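Molybdopterin-guanine dinucleotide biosynthesis protein B (PDB 4OYH) binds GTP, hydrolyses it only weakly, and may act as an adapter in the biosynthesis and use of the molybdopterin guanine dinucleotide cofactor. Local coordinates at residues Lys23-Phe26 with Ile27-Leu31; Arg87-Leu91 with Thr92-Glu96. The protein carries 2 engineered substitutions. All coordinates share one frame; numbering follows the deposited sequence.

In the fold
From the N terminus, the chain runs through strand 12-16 into the P-loop and then helix 23-35, whose first turns make up interaction 1. They pack on strands 12-16, 41-46 and 105-109 and on helix 161-171, near the C terminus. Farther along, after the antiparallel pair 72-77 and 80-86, interaction 2 marks the passage from a loop into helix 91-100, which leads on to strand 105-109. Both contacts are local and close no long loop. They follow one another in series, neither nesting nor crossing. The centres of interaction 1 and interaction 2 are about 23 Å apart, on opposite sides of the chain's centre. Strands 41-46 and 105-109 are touched by both, and each also reaches the second subunit.

Interaction 1 (Lys23-Phe26 with Ile27-Leu31); sequences KTTF and IERIL. With SO4 (sulfate ion), chain F.
Lys23 and Ile27 join the first turn of helix 23-35 to the second, at the point where a P-loop (Walker A motif) runs into its helix. Four backbone bonds of the alpha-helical i to i+4 kind continue the turn. Ile27 N gives to Lys23 O at 3.0 Å, Glu28 N to Thr24 O, Arg29 N to Thr25 O and Ile30 N to Phe26 O. The Arg29 bond is nearly straight, at 178°.

Apolar contact is concentrated on the buried side. CG of Phe26 stands opposite the backbone N (chi1 -171°), which places the ring beside Ile30. The Ile30 methyl CD1 lies over one ring face in a CH-pi contact, 3.9 Å from the Phe26 centroid, though displaced toward the rim. Ile27 bends its CD1 back to 3.4 Å from Lys23 O. A flat aromatic and branched aliphatic chains suit this side, where Phe26 and Ile30 pack on Val164 of helix 161-171 and Ile27 touches Val15 and Leu107 of the sheet.

On the partly exposed side, Thr25 and Arg29 lie side by side and point the same way. The Thr25 methyl CG2 rests over one face of the Arg29 guanidinium, 3.6 Å from Arg29 NH1; the guanidinium also makes a long, weak ion pair with Asp159.

A sulfate ion, probably from the crystallisation liquor, sits at the helix N terminus, where the peptide dipoles probably favour negative charge. It is also bonded by the amides of Asn20 and Gly22, consistent with the place of a GTP phosphate. Lys23 and Thr24 are among the residues thought to bind GTP. Lys23 N donates to sulfate O4 at 2.9 Å with an angle of 159°.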
# COMPACT_ATOMS: atom_id res chain seq x y z
N LYS A 23 16.74 9.07 13.78
CA LYS A 23 15.37 9.40 13.37
C LYS A 23 14.42 8.25 13.65
O LYS A 23 13.38 8.47 14.25
CB LYS A 23 15.28 9.77 11.89
CG LYS A 23 15.85 11.13 11.53
CD LYS A 23 15.70 11.42 10.04
CE LYS A 23 16.56 10.49 9.19
NZ LYS A 23 15.99 10.31 7.85
N THR A 24 14.75 7.01 13.25
CA THR A 24 13.74 5.95 13.36
C THR A 24 13.54 5.48 14.81
O THR A 24 12.44 5.06 15.18
CB THR A 24 14.01 4.73 12.43
OG1 THR A 24 14.22 3.54 13.19
CG2 THR A 24 15.16 4.96 11.49
N THR A 25 14.53 5.65 15.67
CA THR A 25 14.33 5.41 17.10
C THR A 25 13.40 6.43 17.70
O THR A 25 12.50 6.09 18.41
CB THR A 25 15.66 5.42 17.88
OG1 THR A 25 16.16 4.08 17.93
CG2 THR A 25 15.47 5.88 19.29
N PHE A 26 13.65 7.69 17.43
CA PHE A 26 12.73 8.72 17.85
C PHE A 26 11.28 8.43 17.41
O PHE A 26 10.37 8.42 18.23
CB PHE A 26 13.21 10.06 17.31
CG PHE A 26 12.49 11.19 17.85
CD1 PHE A 26 12.32 11.33 19.20
CD2 PHE A 26 11.95 12.15 17.00
CE1 PHE A 26 11.61 12.41 19.71
CE2 PHE A 26 11.27 13.22 17.49
CZ PHE A 26 11.09 13.36 18.84
N ILE A 27 11.09 8.16 16.12
CA ILE A 27 9.79 7.80 15.57
C ILE A 27 9.19 6.59 16.27
O ILE A 27 8.01 6.57 16.62
CB ILE A 27 9.90 7.56 14.03
CG1 ILE A 27 9.82 8.92 13.29
CG2 ILE A 27 8.78 6.67 13.49
CD1 ILE A 27 10.82 9.07 12.15
N GLU A 28 10.02 5.59 16.48
CA GLU A 28 9.61 4.37 17.18
C GLU A 28 9.04 4.66 18.54
O GLU A 28 7.96 4.18 18.88
CB GLU A 28 10.81 3.47 17.36
CG GLU A 28 10.85 2.29 16.50
CD GLU A 28 11.52 1.16 17.23
OE1 GLU A 28 12.68 1.38 17.67
OE2 GLU A 28 10.89 0.08 17.38
N ARG A 29 9.80 5.41 19.33
CA ARG A 29 9.33 5.90 20.61
C ARG A 29 8.00 6.62 20.51
O ARG A 29 7.09 6.37 21.29
CB ARG A 29 10.36 6.82 21.24
CG ARG A 29 10.90 6.34 22.56
CD ARG A 29 11.86 5.16 22.38
NE ARG A 29 13.10 5.33 23.14
CZ ARG A 29 13.95 6.35 23.01
NH1 ARG A 29 13.73 7.32 22.13
NH2 ARG A 29 15.05 6.38 23.75
N ILE A 30 7.85 7.49 19.53
CA ILE A 30 6.57 8.18 19.33
C ILE A 30 5.42 7.26 18.97
O ILE A 30 4.30 7.44 19.44
CB ILE A 30 6.67 9.21 18.24
CG1 ILE A 30 7.73 10.27 18.58
CG2 ILE A 30 5.28 9.82 17.96
CD1 ILE A 30 8.20 11.05 17.36
N LEU A 31 5.66 6.32 18.06
CA LEU A 31 4.58 5.44 17.65
C LEU A 31 4.13 4.49 18.78
O LEU A 31 2.93 4.28 18.96
CB LEU A 31 4.97 4.65 16.43
CG LEU A 31 5.18 5.48 15.17
CD1 LEU A 31 5.74 4.62 14.03
CD2 LEU A 31 3.87 6.16 14.76
S SO4 F . 18.53 7.44 11.18
O1 SO4 F . 19.25 7.12 9.94
O2 SO4 F . 17.21 6.84 11.06
O3 SO4 F . 19.27 7.03 12.37
O4 SO4 F . 18.35 8.88 11.33

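Interaction 2 (Arg87-Leu91 with Thr92-Glu96); sequences RLWDL and TRLIE. Engineered in segment 87-91: Leu88 (natural residue Asn).
Asp90 turns both carboxylate oxygens on one partner, Arg93. It is the N-cap residue of helix 91-100: its OD1 accepts a weak capping bond from Arg93 N, and its OD2 makes a salt bridge with the guanidinium. The capping bond from Arg93 N to Asp90 OD1 is long at 3.4 Å but nearly straight, at 169°. Asp90 CG sits between its own backbone N and carbonyl carbon (chi1 43°), a rotation that brings the carboxylate round to the first turn. The salt bridge runs from Arg93 NH2 to Asp90 OD2 at 2.6 Å. As a hydrogen bond it is weak, because the N-H points well off the oxygen. Carboxylate and guanidinium planes are tilted 36° against each other. A short acidic side chain suits this place, since it can accept from an amide of the first turn while its charge probably interacts favourably with the helix N terminus.

The helix itself is started by backbone bonds from Leu94 N to Asp90 O, at 3.1 Å, and from Ile95 N to Leu91 O.

Trp89 presents one face of its indole to Leu94. The methyl CD2 of Leu94 comes over that face toward the rim, 3.4 Å from Trp89 CE3, and the two side chains cross at about a right angle. Arg87 CB lies over the opposite face, while Trp89 NE1 is bonded to Ala85 O, so the flat ring is held by both its faces and its polar edge. Leu91 and Ile95, one helical turn apart, meet through Leu91 CD1 and Ile95 CG1 at 4.0 Å.

These two aliphatic chains face the parallel sheet, with Leu91 on Leu44 and Ile108 and Ile95 on Leu106. Leu94 also touches Leu44, and with Trp89 it packs on Leu81 of the second subunit, so the start of helix 91-100 touches both strands 41-46 and 105-109 of its own chain and the neighbouring copy.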
# COMPACT_ATOMS: atom_id res chain seq x y z
N ARG A 87 2.74 5.74 -9.05
CA ARG A 87 2.18 7.01 -9.51
C ARG A 87 3.19 8.14 -9.41
O ARG A 87 4.29 8.00 -8.85
CB ARG A 87 0.96 7.44 -8.69
CG ARG A 87 -0.10 6.46 -8.56
CD ARG A 87 -0.50 5.97 -9.88
NE ARG A 87 -1.90 5.59 -10.00
CZ ARG A 87 -2.31 4.77 -10.94
NH1 ARG A 87 -1.41 4.25 -11.78
NH2 ARG A 87 -3.59 4.48 -11.06
N LEU A 88 2.79 9.29 -9.91
CA LEU A 88 3.58 10.48 -9.75
C LEU A 88 3.13 11.09 -8.43
O LEU A 88 2.33 12.02 -8.40
CB LEU A 88 3.41 11.44 -10.93
CG LEU A 88 4.48 12.51 -11.17
CD1 LEU A 88 3.78 13.81 -11.47
CD2 LEU A 88 5.45 12.70 -10.02
N TRP A 89 3.65 10.49 -7.36
CA TRP A 89 3.36 10.88 -5.98
C TRP A 89 4.03 12.18 -5.62
O TRP A 89 5.20 12.36 -5.90
CB TRP A 89 3.85 9.82 -4.99
CG TRP A 89 3.10 8.55 -5.07
CD1 TRP A 89 3.54 7.35 -5.56
CD2 TRP A 89 1.76 8.36 -4.67
NE1 TRP A 89 2.56 6.43 -5.48
CE2 TRP A 89 1.44 7.02 -4.93
CE3 TRP A 89 0.78 9.19 -4.10
CZ2 TRP A 89 0.18 6.47 -4.64
CZ3 TRP A 89 -0.48 8.64 -3.81
CH2 TRP A 89 -0.76 7.31 -4.08
N ASP A 90 3.27 13.06 -5.00
CA ASP A 90 3.85 14.13 -4.24
C ASP A 90 3.18 14.06 -2.88
O ASP A 90 2.27 13.27 -2.69
CB ASP A 90 3.67 15.50 -4.92
CG ASP A 90 2.28 15.71 -5.49
OD1 ASP A 90 1.29 15.72 -4.73
OD2 ASP A 90 2.17 15.88 -6.72
N LEU A 91 3.67 14.86 -1.93
CA LEU A 91 3.32 14.76 -0.54
C LEU A 91 1.85 15.03 -0.31
O LEU A 91 1.24 14.40 0.54
CB LEU A 91 4.15 15.73 0.30
CG LEU A 91 3.84 15.68 1.79
CD1 LEU A 91 3.80 14.24 2.34
CD2 LEU A 91 4.88 16.49 2.58
N THR A 92 1.29 15.94 -1.08
CA THR A 92 -0.12 16.30 -0.99
C THR A 92 -1.05 15.11 -1.24
O THR A 92 -1.99 14.85 -0.48
CB THR A 92 -0.45 17.42 -1.98
OG1 THR A 92 -0.03 18.66 -1.42
CG2 THR A 92 -1.92 17.50 -2.28
N ARG A 93 -0.80 14.42 -2.34
CA ARG A 93 -1.55 13.22 -2.66
C ARG A 93 -1.31 12.10 -1.65
O ARG A 93 -2.24 11.34 -1.36
CB ARG A 93 -1.18 12.76 -4.06
CG ARG A 93 -1.86 13.63 -5.13
CD ARG A 93 -1.61 13.10 -6.51
NE ARG A 93 -0.45 13.73 -7.13
CZ ARG A 93 -0.51 14.62 -8.12
NH1 ARG A 93 -1.69 15.02 -8.63
NH2 ARG A 93 0.61 15.13 -8.61
N LEU A 94 -0.10 12.01 -1.10
CA LEU A 94 0.12 10.97 -0.09
C LEU A 94 -0.71 11.29 1.15
O LEU A 94 -1.25 10.38 1.76
CB LEU A 94 1.60 10.81 0.27
CG LEU A 94 2.44 10.29 -0.91
CD1 LEU A 94 3.88 10.71 -0.73
CD2 LEU A 94 2.34 8.78 -1.07
N ILE A 95 -0.88 12.57 1.47
CA ILE A 95 -1.64 12.93 2.65
C ILE A 95 -3.13 12.66 2.41
O ILE A 95 -3.81 12.15 3.30
CB ILE A 95 -1.37 14.39 3.06
CG1 ILE A 95 0.06 14.48 3.62
CG2 ILE A 95 -2.31 14.85 4.16
CD1 ILE A 95 0.51 15.86 3.96
N GLU A 96 -3.64 12.94 1.22
CA GLU A 96 -5.02 12.58 0.89
C GLU A 96 -5.28 11.07 1.04
O GLU A 96 -6.31 10.63 1.56
CB GLU A 96 -5.36 13.01 -0.54
CG GLU A 96 -5.38 14.52 -0.73
CD GLU A 96 -5.29 14.95 -2.20
OE1 GLU A 96 -4.94 14.13 -3.07
OE2 GLU A 96 -5.58 16.13 -2.50